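Local coordinates for fibronectin-binding protein (Streptococcus pyogenes, PDB 5A0L) that probably anchors the bacterium to host tissue, its N-terminal domain carrying an internal thioester that mediates covalent host binding by this fibronectin-binding surface adhesin, at residues Asn101-Asn112 with Ala180-Leu190; Val126-Tyr134 with Ala167-Asn175. All coordinates share one frame; numbering follows the deposited sequence.

Contact 1 (Asn101-Asn112 with Ala180-Leu190)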
loop_
_atom_site.group_PDB
_atom_site.type_symbol
_atom_site.label_atom_id
_atom_site.label_comp_id
_atom_site.label_asym_id
_atom_site.label_seq_id
_atom_site.Cartn_x
_atom_site.Cartn_y
_atom_site.Cartn_z
ATOM N N ASN A 101 -2.463 10.057 5.578
ATOM C CA ASN A 101 -1.443 10.963 5.123
ATOM C C ASN A 101 -0.307 10.246 4.406
ATOM O O ASN A 101 0.267 10.800 3.453
ATOM C CB ASN A 101 -0.962 11.876 6.246
ATOM C CG ASN A 101 -1.890 13.053 6.472
ATOM O OD1 ASN A 101 -1.718 14.118 5.851
ATOM N ND2 ASN A 101 -2.893 12.880 7.330
ATOM N N VAL A 102 0.038 9.027 4.822
ATOM C CA VAL A 102 1.000 8.242 4.060
ATOM C C VAL A 102 0.537 8.011 2.618
ATOM O O VAL A 102 1.264 8.258 1.649
ATOM C CB VAL A 102 1.298 6.889 4.735
ATOM C CG1 VAL A 102 2.030 5.942 3.795
ATOM C CG2 VAL A 102 2.096 7.117 6.005
ATOM N N ILE A 103 -0.707 7.559 2.469
ATOM C CA ILE A 103 -1.208 7.233 1.134
ATOM C C ILE A 103 -1.297 8.512 0.280
ATOM O O ILE A 103 -0.933 8.480 -0.903
ATOM C CB ILE A 103 -2.552 6.484 1.210
ATOM C CG1 ILE A 103 -2.380 5.089 1.830
ATOM C CG2 ILE A 103 -3.233 6.413 -0.121
ATOM C CD1 ILE A 103 -1.612 4.130 0.987
ATOM N N TYR A 104 -1.805 9.603 0.849
ATOM C CA TYR A 104 -1.983 10.816 0.078
ATOM C C TYR A 104 -0.639 11.357 -0.447
ATOM O O TYR A 104 -0.586 11.984 -1.520
ATOM C CB TYR A 104 -2.704 11.865 0.940
ATOM C CG TYR A 104 -3.176 13.065 0.165
ATOM C CD1 TYR A 104 -4.035 12.921 -0.933
ATOM C CD2 TYR A 104 -2.812 14.373 0.557
ATOM C CE1 TYR A 104 -4.445 14.028 -1.672
ATOM C CE2 TYR A 104 -3.259 15.476 -0.164
ATOM C CZ TYR A 104 -4.093 15.305 -1.251
ATOM O OH TYR A 104 -4.507 16.383 -2.034
ATOM N N ASN A 105 0.425 11.104 0.309
ATOM C CA ASN A 105 1.757 11.547 -0.041
ATOM C C ASN A 105 2.589 10.568 -0.862
ATOM O O ASN A 105 3.631 10.935 -1.403
ATOM C CB ASN A 105 2.505 12.000 1.197
ATOM C CG ASN A 105 2.045 13.349 1.617
ATOM O OD1 ASN A 105 2.429 14.346 0.975
ATOM N ND2 ASN A 105 1.127 13.441 2.593
ATOM N N GLY A 106 2.133 9.316 -0.923
ATOM C CA GLY A 106 2.825 8.245 -1.626
ATOM C C GLY A 106 2.260 8.036 -3.025
ATOM O O GLY A 106 1.610 8.899 -3.606
ATOM N N TYR A 107 2.541 6.865 -3.584
ATOM C CA TYR A 107 2.108 6.558 -4.963
ATOM C C TYR A 107 0.631 6.178 -4.938
ATOM O O TYR A 107 0.231 5.327 -4.119
ATOM C CB TYR A 107 2.934 5.435 -5.517
ATOM C CG TYR A 107 2.609 5.085 -6.940
ATOM C CD1 TYR A 107 3.199 5.756 -8.005
ATOM C CD2 TYR A 107 1.680 4.103 -7.227
ATOM C CE1 TYR A 107 2.881 5.430 -9.304
ATOM C CE2 TYR A 107 1.372 3.767 -8.519
ATOM C CZ TYR A 107 1.979 4.420 -9.569
ATOM O OH TYR A 107 1.681 4.083 -10.866
ATOM N N LYS A 108 -0.246 6.766 -5.770
ATOM C CA LYS A 108 0.054 7.657 -6.893
ATOM C C LYS A 108 -0.249 9.138 -6.612
ATOM O O LYS A 108 0.152 10.004 -7.385
ATOM C CB LYS A 108 -0.753 7.201 -8.132
ATOM C CG LYS A 108 -0.290 7.702 -9.482
ATOM C CD LYS A 108 -0.987 6.971 -10.627
ATOM C CE LYS A 108 -0.566 7.520 -11.970
ATOM N N SER A 109 -0.954 9.466 -5.531
ATOM C CA SER A 109 -1.348 10.870 -5.340
ATOM C C SER A 109 -0.182 11.827 -5.170
ATOM O O SER A 109 -0.246 12.958 -5.650
ATOM C CB SER A 109 -2.302 11.033 -4.148
ATOM O OG SER A 109 -3.597 10.575 -4.453
ATOM N N ASN A 110 0.858 11.417 -4.469
ATOM C CA ASN A 110 2.103 12.208 -4.445
ATOM C C ASN A 110 1.828 13.668 -4.171
ATOM O O ASN A 110 2.385 14.574 -4.840
ATOM C CB ASN A 110 2.861 12.036 -5.768
ATOM C CG ASN A 110 4.213 12.703 -5.748
ATOM O OD1 ASN A 110 4.848 12.812 -4.694
ATOM N ND2 ASN A 110 4.705 13.099 -6.942
ATOM N N ALA A 111 1.015 13.962 -3.148
ATOM C CA ALA A 111 0.428 15.314 -3.072
ATOM C C ALA A 111 1.436 16.410 -2.761
ATOM O O ALA A 111 1.151 17.571 -3.098
ATOM C CB ALA A 111 -0.673 15.358 -2.019
ATOM N N ASN A 112 2.564 16.060 -2.145
ATOM C CA ASN A 112 3.584 17.027 -1.788
ATOM C C ASN A 112 4.917 16.791 -2.488
ATOM O O ASN A 112 5.934 17.361 -2.119
ATOM C CB ASN A 112 3.718 17.140 -0.256
ATOM C CG ASN A 112 2.522 17.814 0.330
ATOM O OD1 ASN A 112 2.430 19.046 0.293
ATOM N ND2 ASN A 112 1.581 17.037 0.862
ATOM N N ALA A 180 3.229 19.083 6.030
ATOM C CA ALA A 180 2.966 19.007 4.601
ATOM C C ALA A 180 2.123 20.214 4.206
ATOM O O ALA A 180 1.149 20.543 4.855
ATOM C CB ALA A 180 2.235 17.738 4.282
ATOM N N ALA A 181 2.498 20.873 3.114
ATOM C CA ALA A 181 1.723 22.022 2.699
ATOM C C ALA A 181 0.343 21.670 2.163
ATOM O O ALA A 181 -0.652 22.359 2.402
ATOM C CB ALA A 181 2.503 22.825 1.684
ATOM N N ASN A 182 0.295 20.624 1.341
ATOM C CA ASN A 182 -0.967 20.191 0.732
ATOM C C ASN A 182 -1.596 19.126 1.651
ATOM O O ASN A 182 -1.025 18.053 1.844
ATOM C CB ASN A 182 -0.726 19.676 -0.679
ATOM C CG ASN A 182 -0.179 20.755 -1.599
ATOM O OD1 ASN A 182 -0.640 21.911 -1.570
ATOM N ND2 ASN A 182 0.840 20.418 -2.373
ATOM N N LYS A 183 -2.747 19.462 2.229
ATOM C CA LYS A 183 -3.433 18.639 3.206
ATOM C C LYS A 183 -4.438 17.703 2.530
ATOM O O LYS A 183 -4.942 17.976 1.419
ATOM C CB LYS A 183 -4.202 19.526 4.191
ATOM C CG LYS A 183 -3.431 20.667 4.822
ATOM C CD LYS A 183 -2.257 20.183 5.644
ATOM C CE LYS A 183 -1.570 21.346 6.312
ATOM N NZ LYS A 183 -0.392 20.925 7.096
ATOM N N ILE A 184 -4.762 16.604 3.203
ATOM C CA ILE A 184 -5.787 15.723 2.659
ATOM C C ILE A 184 -7.103 16.492 2.462
ATOM O O ILE A 184 -7.464 17.368 3.273
ATOM C CB ILE A 184 -6.009 14.438 3.501
ATOM C CG1 ILE A 184 -6.542 14.731 4.906
ATOM C CG2 ILE A 184 -4.739 13.581 3.513
ATOM C CD1 ILE A 184 -6.970 13.471 5.674
ATOM N N PRO A 185 -7.821 16.179 1.369
ATOM C CA PRO A 185 -9.059 16.905 1.084
ATOM C C PRO A 185 -10.170 16.574 2.052
ATOM O O PRO A 185 -10.166 15.517 2.686
ATOM C CB PRO A 185 -9.414 16.501 -0.350
ATOM C CG PRO A 185 -8.668 15.260 -0.620
ATOM C CD PRO A 185 -7.463 15.237 0.299
ATOM N N SER A 186 -11.125 17.480 2.168
ATOM C CA SER A 186 -12.320 17.244 2.931
ATOM C C SER A 186 -12.957 15.978 2.394
ATOM O O SER A 186 -13.095 15.813 1.190
ATOM C CB SER A 186 -13.311 18.401 2.767
ATOM O OG SER A 186 -14.423 18.208 3.603
ATOM N N GLY A 187 -13.305 15.074 3.294
ATOM C CA GLY A 187 -13.995 13.830 2.915
ATOM C C GLY A 187 -13.094 12.718 2.391
ATOM O O GLY A 187 -13.582 11.670 1.969
ATOM N N TYR A 188 -11.793 12.937 2.413
ATOM C CA TYR A 188 -10.827 11.927 1.952
ATOM C C TYR A 188 -11.115 10.596 2.644
ATOM O O TYR A 188 -11.199 10.534 3.866
ATOM C CB TYR A 188 -9.386 12.356 2.259
ATOM C CG TYR A 188 -8.289 11.546 1.609
ATOM C CD1 TYR A 188 -8.154 11.494 0.230
ATOM C CD2 TYR A 188 -7.344 10.888 2.379
ATOM C CE1 TYR A 188 -7.139 10.772 -0.361
ATOM C CE2 TYR A 188 -6.321 10.156 1.797
ATOM C CZ TYR A 188 -6.208 10.116 0.421
ATOM O OH TYR A 188 -5.159 9.414 -0.117
ATOM N N ARG A 189 -11.144 9.521 1.861
ATOM C CA ARG A 189 -11.485 8.200 2.384
ATOM C C ARG A 189 -10.737 7.140 1.575
ATOM O O ARG A 189 -10.616 7.253 0.356
ATOM C CB ARG A 189 -12.995 7.951 2.263
ATOM C CG ARG A 189 -13.477 6.679 2.965
ATOM C CD ARG A 189 -14.985 6.466 2.862
ATOM N NE ARG A 189 -15.730 7.643 3.270
ATOM C CZ ARG A 189 -17.015 7.855 2.997
ATOM N NH1 ARG A 189 -17.729 6.949 2.347
ATOM N NH2 ARG A 189 -17.572 8.989 3.364
ATOM N N LEU A 190 -10.298 6.097 2.285
ATOM C CA LEU A 190 -9.710 4.922 1.669
ATOM C C LEU A 190 -10.566 3.707 2.030
ATOM O O LEU A 190 -11.561 3.801 2.746
ATOM C CB LEU A 190 -8.254 4.707 2.077
ATOM C CG LEU A 190 -7.344 5.898 1.796
ATOM C CD1 LEU A 190 -5.970 5.592 2.368
ATOM C CD2 LEU A 190 -7.240 6.224 0.303
HETATM O O HOH W 1 -0.640 15.616 3.334
HETATM O O HOH W 2 -3.176 16.415 5.524
HETATM O O HOH W 3 -3.942 18.767 -1.059
HETATM O O HOH W 4 -5.233 9.069 -2.795
HETATM O O HOH W 5 4.763 20.368 1.287
#
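The carboxamide of N112 meets the backbone of N182 through both of its ends. Its OD1 accepts from N182 N at 2.9 Å, in the carbonyl plane on a lone pair, while ND2 gives one hydrogen to N182 O at 3.0 Å in a nearly straight bond (171°). The other hydrogen goes to N105 OD1 at 2.8 Å, so both N-H groups of the amide are used and both partners lie in its plane, which fixes its rotation. OD1 also takes a water that accepts from A181 N. N182 returns the grip with its side chain: ND2 donates to A111 O at 3.0 Å, tilted from the carbonyl plane. N105 is held in turn, its ND2 donating to N101 O and to a water that also bonds N101 OD1 and N182 O. N101 OD1 takes a second water, which accepts from I184 N, and its ND2 is engaged by K97 O.

Beside this polar network stands the Y104 ring, sent toward the 180-190 loop with CG anti to the backbone N (chi1 -169°). I184 CA and P185 CD lie over one face as CH-pi contacts, and A111 CB, of the same segment, lies over the rim of the opposite face. The edge of Y104 points at the face of Y188 in a T-shaped pair, centroids 5.2 Å apart and planes at 66°. A water joins Y104 OH to K183 O, and another links Y188 OH to S109 OG. Further along, I103 CG1 packs on L190 CD1 at 3.7 Å.

Two asparagine amides and bridging waters hold the loop on one side, the Y104 ring on the other. Its polar backbone atoms are met by side chains and water: N182 N and O by the N112 amide, K183 O and I184 N by water.

Contact 2 (Val126-Tyr134 with Ala167-Asn175). With ZN (zinc ion), chain D.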
loop_
_atom_site.group_PDB
_atom_site.type_symbol
_atom_site.label_atom_id
_atom_site.label_comp_id
_atom_site.label_asym_id
_atom_site.label_seq_id
_atom_site.Cartn_x
_atom_site.Cartn_y
_atom_site.Cartn_z
ATOM N N VAL A 126 8.381 2.039 -1.951
ATOM C CA VAL A 126 8.537 2.985 -0.836
ATOM C C VAL A 126 7.240 3.130 -0.048
ATOM O O VAL A 126 7.240 3.042 1.195
ATOM C CB VAL A 126 9.033 4.343 -1.343
ATOM C CG1 VAL A 126 8.942 5.414 -0.270
ATOM C CG2 VAL A 126 10.448 4.234 -1.854
ATOM N N THR A 127 6.147 3.351 -0.739
ATOM C CA THR A 127 4.875 3.573 -0.077
ATOM C C THR A 127 4.470 2.338 0.715
ATOM O O THR A 127 3.964 2.436 1.839
ATOM C CB THR A 127 3.788 3.958 -1.083
ATOM O OG1 THR A 127 4.232 5.084 -1.875
ATOM C CG2 THR A 127 2.513 4.341 -0.415
ATOM N N GLN A 128 4.706 1.172 0.129
ATOM C CA GLN A 128 4.389 -0.103 0.780
ATOM C C GLN A 128 5.152 -0.235 2.095
ATOM O O GLN A 128 4.600 -0.719 3.102
ATOM C CB GLN A 128 4.755 -1.246 -0.172
ATOM C CG GLN A 128 4.472 -2.643 0.405
ATOM C CD GLN A 128 3.011 -2.877 0.620
ATOM O OE1 GLN A 128 2.272 -3.228 -0.314
ATOM N NE2 GLN A 128 2.546 -2.640 1.858
ATOM N N ASN A 129 6.414 0.159 2.109
ATOM C CA ASN A 129 7.184 0.105 3.337
ATOM C C ASN A 129 6.652 1.084 4.387
ATOM O O ASN A 129 6.617 0.738 5.580
ATOM C CB ASN A 129 8.666 0.351 3.065
ATOM C CG ASN A 129 9.391 -0.912 2.686
ATOM O OD1 ASN A 129 9.827 -1.651 3.561
ATOM N ND2 ASN A 129 9.471 -1.214 1.408
ATOM N N ALA A 130 6.206 2.274 3.975
ATOM C CA ALA A 130 5.629 3.210 4.911
ATOM C C ALA A 130 4.332 2.678 5.483
ATOM O O ALA A 130 4.013 2.899 6.675
ATOM C CB ALA A 130 5.430 4.565 4.245
ATOM N N ILE A 131 3.548 1.976 4.675
ATOM C CA ILE A 131 2.309 1.380 5.194
ATOM C C ILE A 131 2.619 0.311 6.253
ATOM O O ILE A 131 1.991 0.281 7.314
ATOM C CB ILE A 131 1.410 0.836 4.048
ATOM C CG1 ILE A 131 0.821 2.022 3.258
ATOM C CG2 ILE A 131 0.312 -0.096 4.574
ATOM C CD1 ILE A 131 -0.042 2.958 4.068
ATOM N N TRP A 132 3.598 -0.536 5.994
ATOM C CA TRP A 132 3.967 -1.582 6.942
ATOM C C TRP A 132 4.527 -1.012 8.238
ATOM O O TRP A 132 4.383 -1.650 9.301
ATOM C CB TRP A 132 4.942 -2.547 6.294
ATOM C CG TRP A 132 4.346 -3.481 5.286
ATOM C CD1 TRP A 132 3.075 -3.947 5.248
ATOM C CD2 TRP A 132 5.037 -4.114 4.211
ATOM N NE1 TRP A 132 2.908 -4.844 4.213
ATOM C CE2 TRP A 132 4.102 -4.951 3.556
ATOM C CE3 TRP A 132 6.338 -4.040 3.713
ATOM C CZ2 TRP A 132 4.457 -5.741 2.459
ATOM C CZ3 TRP A 132 6.680 -4.817 2.622
ATOM C CH2 TRP A 132 5.738 -5.643 2.008
ATOM N N TYR A 133 5.144 0.158 8.194
ATOM C CA TYR A 133 5.556 0.842 9.426
ATOM C C TYR A 133 4.341 1.012 10.346
ATOM O O TYR A 133 4.469 0.867 11.585
ATOM C CB TYR A 133 6.174 2.199 9.057
ATOM C CG TYR A 133 6.642 3.019 10.226
ATOM C CD1 TYR A 133 7.885 2.773 10.809
ATOM C CD2 TYR A 133 5.882 4.083 10.716
ATOM C CE1 TYR A 133 8.335 3.575 11.872
ATOM C CE2 TYR A 133 6.321 4.875 11.769
ATOM C CZ TYR A 133 7.544 4.604 12.346
ATOM O OH TYR A 133 7.975 5.389 13.393
ATOM N N TYR A 134 3.185 1.283 9.781
ATOM C CA TYR A 134 1.972 1.478 10.570
ATOM C C TYR A 134 1.131 0.224 10.754
ATOM O O TYR A 134 0.492 0.074 11.797
ATOM C CB TYR A 134 1.129 2.622 10.002
ATOM C CG TYR A 134 1.720 3.994 10.246
ATOM C CD1 TYR A 134 1.770 4.535 11.542
ATOM C CD2 TYR A 134 2.287 4.739 9.218
ATOM C CE1 TYR A 134 2.359 5.751 11.788
ATOM C CE2 TYR A 134 2.841 6.003 9.467
ATOM C CZ TYR A 134 2.894 6.492 10.756
ATOM O OH TYR A 134 3.428 7.710 11.037
ATOM N N ALA A 167 12.302 9.862 0.518
ATOM C CA ALA A 167 10.848 9.822 0.498
ATOM C C ALA A 167 10.317 9.014 1.686
ATOM O O ALA A 167 9.354 9.418 2.338
ATOM C CB ALA A 167 10.323 9.277 -0.810
ATOM N N LEU A 168 10.924 7.854 1.913
ATOM C CA LEU A 168 10.457 6.996 3.006
ATOM C C LEU A 168 10.546 7.727 4.368
ATOM O O LEU A 168 9.609 7.673 5.175
ATOM C CB LEU A 168 11.238 5.692 2.999
ATOM C CG LEU A 168 10.805 4.683 4.058
ATOM C CD1 LEU A 168 9.327 4.376 3.995
ATOM C CD2 LEU A 168 11.632 3.406 3.893
ATOM N N LYS A 169 11.644 8.431 4.598
ATOM C CA LYS A 169 11.800 9.176 5.835
ATOM C C LYS A 169 10.673 10.202 6.011
ATOM O O LYS A 169 10.125 10.356 7.103
ATOM C CB LYS A 169 13.134 9.904 5.856
ATOM C CG LYS A 169 14.335 9.009 5.965
ATOM C CD LYS A 169 15.611 9.853 5.932
ATOM C CE LYS A 169 16.822 8.979 5.863
ATOM N NZ LYS A 169 18.047 9.799 5.653
ATOM N N LYS A 170 10.317 10.899 4.930
ATOM C CA LYS A 170 9.256 11.895 5.016
ATOM C C LYS A 170 7.911 11.246 5.319
ATOM O O LYS A 170 7.085 11.782 6.065
ATOM C CB LYS A 170 9.195 12.745 3.742
ATOM C CG LYS A 170 10.446 13.610 3.520
ATOM C CD LYS A 170 10.430 14.371 2.194
ATOM C CE LYS A 170 11.788 14.983 1.830
ATOM N NZ LYS A 170 11.648 15.503 0.440
ATOM N N LEU A 171 7.657 10.091 4.709
ATOM C CA LEU A 171 6.392 9.403 4.868
ATOM C C LEU A 171 6.152 8.910 6.285
ATOM O O LEU A 171 4.992 8.843 6.693
ATOM C CB LEU A 171 6.234 8.253 3.878
ATOM C CG LEU A 171 6.063 8.611 2.405
ATOM C CD1 LEU A 171 6.141 7.350 1.550
ATOM C CD2 LEU A 171 4.742 9.325 2.155
ATOM N N ILE A 172 7.215 8.512 6.992
ATOM C CA ILE A 172 7.056 7.926 8.329
ATOM C C ILE A 172 7.283 8.939 9.448
ATOM O O ILE A 172 7.220 8.586 10.630
ATOM C CB ILE A 172 7.926 6.663 8.521
ATOM C CG1 ILE A 172 9.429 6.987 8.469
ATOM C CG2 ILE A 172 7.551 5.600 7.493
ATOM C CD1 ILE A 172 10.333 5.804 8.780
ATOM N N ASP A 173 7.508 10.211 9.116
ATOM C CA ASP A 173 7.662 11.221 10.148
ATOM C C ASP A 173 6.327 11.425 10.856
ATOM O O ASP A 173 5.288 11.597 10.220
ATOM C CB ASP A 173 8.102 12.522 9.485
ATOM C CG ASP A 173 8.548 13.581 10.517
ATOM O OD1 ASP A 173 7.756 13.974 11.363
ATOM O OD2 ASP A 173 9.710 14.040 10.513
ATOM N N PRO A 174 6.359 11.467 12.221
ATOM C CA PRO A 174 5.090 11.610 12.937
ATOM C C PRO A 174 4.394 12.945 12.736
ATOM O O PRO A 174 3.179 13.037 12.950
ATOM C CB PRO A 174 5.482 11.434 14.413
ATOM C CG PRO A 174 6.920 11.827 14.445
ATOM C CD PRO A 174 7.490 11.331 13.130
ATOM N N ASN A 175 5.135 13.952 12.247
ATOM C CA ASN A 175 4.581 15.276 11.995
ATOM C C ASN A 175 4.204 15.532 10.546
ATOM O O ASN A 175 3.929 16.668 10.183
ATOM C CB ASN A 175 5.579 16.340 12.452
ATOM C CG ASN A 175 5.842 16.318 13.944
ATOM O OD1 ASN A 175 6.999 16.241 14.396
ATOM N ND2 ASN A 175 4.814 16.446 14.686
HETATM ZN ZN ZN D . 10.110 15.309 11.979
HETATM O O HOH W 6 3.886 9.501 9.075
HETATM O O HOH W 7 9.028 17.235 11.784
HETATM O O HOH W 8 12.048 15.659 11.719
#
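Apolar contacts between helices 120-135 and 158-172 dominate, centred on A130, whose methyl CB lies 3.8 Å from L171 CB and is also approached by L168 CD1 and I172 CG2. One turn earlier V126 sends CG1 across, anti to its own N (chi1 169°), to meet A167 CB, L168 CB and L171 CD1. L168 in turn lays CD1 beside the helix backbone, 3.7 Å from V126 O and close to A130 N. The small side chain of A130 is compatible with the approach of segments 126-134 and 167-172, whose axes come within 9.4 Å and cross at -33°.

Aromatic contact follows at the C-terminal end of the pair. I172 rests on one face of the Y133 ring, CB 4.0 Å from the centroid and offset toward the rim, with CG2 reaching back over CG. R86 adds a cation-pi partner to this ring.

Polar contact runs through water. One molecule accepts from Y134 OH at 2.7 Å and donates to L171 O and D173 O, tying the tyrosine to two carbonyls of segment 167-175.

The CB of D173 points away from segment 126-134. Its OD1 accepts from N175 N at 2.8 Å through the anti lone pair, while OD2 binds a zinc ion at 2.0 Å, with two waters as further ligands.

This is a buried helix-helix interface of the helical part of the thioester domain, the axes of segments 126-134 and 167-172 running in broadly the same direction, followed by an Asx turn whose aspartate also holds a metal.

From the N terminus, the chain passes through helix 92-105 and the turns after it, enters helix 120-135, and reaches helix 158-172 after a connection that includes the short helix 148-152. Contact 2 pairs helix 120-135 with helix 158-172 and closes the inner loop. Contact 1 closes the outer one, bringing the chain between helix 176-179 and strand 191-195 back to the end of helix 92-105 and the turns that follow it, so contact 2 is nested within it. The two meet directly: Y107 N probably donates to T127 OG1, and N105 CB packs against L171 CD2. Together they join three helices to one another and to the segment leading into the beta barrel.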